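Local coordinates for HTPA Reductase (Selaginella moellendorffii, PDB 5U5N) that reduces 4-hydroxy-tetrahydrodipicolinate to tetrahydrodipicolinate with NADH or NADPH in lysine biosynthesis, and forms a dimer, at the interface of chains A and B. Sequence-based numbering; all coordinates share one arbitrary frame. Chains: chain A/B, HTPA Reductase.

The interface of chains A and B. Residues chain A 135, 138-139, 270, 273-274; chain B 146-148, 150.
With CG anti to its own carbonyl carbon (chi1 -48°), B:Phe147 carries its ring from just past the end of helix 131-146 of chain B against chain A, where helix 269-274 presents the beta carbon of A:Leu273; the CG of that leucine, also anti to its carbonyl carbon (chi1 -74°), directs the forked end towards B:Ala150. The ring enters a groove between helix 131-146 and the short helix 269-274 of chain A, and this aromatic side chain inserted between the two helices forms part of the two-fold interface of the plant enzyme's dimer. B:Phe147 has 93 Å² of its surface hidden by chain A. From within chain B, the CB of B:Gln146 lies 3.6 Å above the ring plane, over its centre. Two beta carbons of chain A come over the rim of the opposite face, A:Leu273 CB near CD1 (3.3 Å) and A:Ala135 CB near CD2 (3.7 Å), which leaves the ring flanked on both faces. The tip, CZ, reaches the CB of A:Ala138 at 3.9 Å. Alanines suit this wall because their small side chains let a bulky ring approach the helix backbone: CE2 comes within 3.6 Å of the A:Ala135 carbonyl O. A:Ile270 adds a branched surface, its CG2 methyl 4.1 Å from CE1. An alanine in place of B:Phe147 would probably open a gap between the two chain A helices and leave A:Leu273, A:Ala135 and A:Ala138 without their shared apolar partner. Beside the ring, A:Glu274 runs extended beyond CG, its aliphatic part passing the B:Gln146 backbone carbonyl; the acid and amide point the same way with planes 63° apart, but form no direct hydrogen bond. Leucine also suits position A:Leu273 because its forked tip serves a second neighbour, CD2 packing against the CB of B:Ala150. No N or O of one chain is within direct bonding reach of the other in this patch, but a water bridges the two sides, lying 2.7 Å from both A:Leu273 O and B:Pro148 O, two backbone carbonyls.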
loop_
_atom_site.group_PDB
_atom_site.type_symbol
_atom_site.label_atom_id
_atom_site.label_comp_id
_atom_site.label_asym_id
_atom_site.label_seq_id
_atom_site.Cartn_x
_atom_site.Cartn_y
_atom_site.Cartn_z
ATOM N N ALA A 135 5.673 -6.075 4.964
ATOM C CA ALA A 135 4.870 -4.873 5.259
ATOM C C ALA A 135 3.872 -4.547 4.159
ATOM O O ALA A 135 2.722 -4.140 4.466
ATOM C CB ALA A 135 5.768 -3.659 5.514
ATOM N N ALA A 138 1.033 -7.075 4.105
ATOM C CA ALA A 138 0.118 -6.998 5.223
ATOM C C ALA A 138 -0.744 -5.741 5.161
ATOM O O ALA A 138 -1.879 -5.722 5.714
ATOM C CB ALA A 138 0.861 -7.060 6.531
ATOM N N ALA A 139 -0.202 -4.719 4.487
ATOM C CA ALA A 139 -0.936 -3.486 4.219
ATOM C C ALA A 139 -2.065 -3.795 3.278
ATOM O O ALA A 139 -3.223 -3.479 3.595
ATOM C CB ALA A 139 -0.028 -2.442 3.589
ATOM N N ILE A 270 5.730 -9.562 11.457
ATOM C CA ILE A 270 4.740 -8.458 11.619
ATOM C C ILE A 270 5.023 -7.727 12.936
ATOM O O ILE A 270 5.041 -6.499 12.985
ATOM C CB ILE A 270 3.271 -8.967 11.697
ATOM C CG1 ILE A 270 2.867 -9.736 10.440
ATOM C CG2 ILE A 270 2.281 -7.830 11.999
ATOM C CD1 ILE A 270 2.873 -8.961 9.163
ATOM N N LEU A 273 7.964 -5.461 12.535
ATOM C CA LEU A 273 7.584 -4.233 11.794
ATOM C C LEU A 273 6.870 -3.226 12.715
ATOM O O LEU A 273 7.176 -2.049 12.713
ATOM C CB LEU A 273 6.726 -4.592 10.583
ATOM C CG LEU A 273 7.503 -5.227 9.431
ATOM C CD1 LEU A 273 6.589 -5.962 8.462
ATOM C CD2 LEU A 273 8.344 -4.208 8.670
ATOM N N GLU A 274 5.949 -3.734 13.523
ATOM C CA GLU A 274 5.208 -2.928 14.496
ATOM C C GLU A 274 6.106 -2.260 15.535
ATOM O O GLU A 274 5.805 -1.182 15.993
ATOM C CB GLU A 274 4.127 -3.759 15.200
ATOM C CG GLU A 274 2.898 -4.071 14.360
ATOM C CD GLU A 274 2.071 -5.225 14.916
ATOM O OE1 GLU A 274 2.649 -6.095 15.624
ATOM O OE2 GLU A 274 0.863 -5.316 14.622
ATOM N N GLN B 146 0.853 1.203 11.092
ATOM C CA GLN B 146 1.141 -0.115 11.667
ATOM C C GLN B 146 2.658 -0.326 11.766
ATOM O O GLN B 146 3.112 -0.917 12.708
ATOM C CB GLN B 146 0.550 -1.264 10.829
ATOM C CG GLN B 146 -0.951 -1.483 10.809
ATOM C CD GLN B 146 -1.554 -1.453 12.176
ATOM O OE1 GLN B 146 -2.484 -0.686 12.431
ATOM N NE2 GLN B 146 -1.016 -2.257 13.082
ATOM N N PHE B 147 3.415 0.123 10.776
ATOM C CA PHE B 147 4.821 -0.271 10.578
ATOM C C PHE B 147 5.742 0.947 10.452
ATOM O O PHE B 147 6.438 1.086 9.451
ATOM C CB PHE B 147 4.967 -1.173 9.318
ATOM C CG PHE B 147 3.960 -2.307 9.231
ATOM C CD1 PHE B 147 3.724 -3.130 10.325
ATOM C CD2 PHE B 147 3.250 -2.553 8.050
ATOM C CE1 PHE B 147 2.783 -4.171 10.248
ATOM C CE2 PHE B 147 2.310 -3.580 7.982
ATOM C CZ PHE B 147 2.075 -4.392 9.081
ATOM N N PRO B 148 5.783 1.819 11.479
ATOM C CA PRO B 148 6.669 3.015 11.456
ATOM C C PRO B 148 8.137 2.692 11.197
ATOM O O PRO B 148 8.649 1.729 11.709
ATOM C CB PRO B 148 6.510 3.580 12.868
ATOM C CG PRO B 148 6.184 2.390 13.696
ATOM C CD PRO B 148 5.226 1.609 12.827
ATOM N N ALA B 150 9.514 1.392 8.618
ATOM C CA ALA B 150 9.773 0.112 7.909
ATOM C C ALA B 150 10.693 0.213 6.708
ATOM O O ALA B 150 11.381 -0.780 6.375
ATOM C CB ALA B 150 8.472 -0.613 7.513
HETATM O O HOH W 1 9.023 -0.872 11.116
#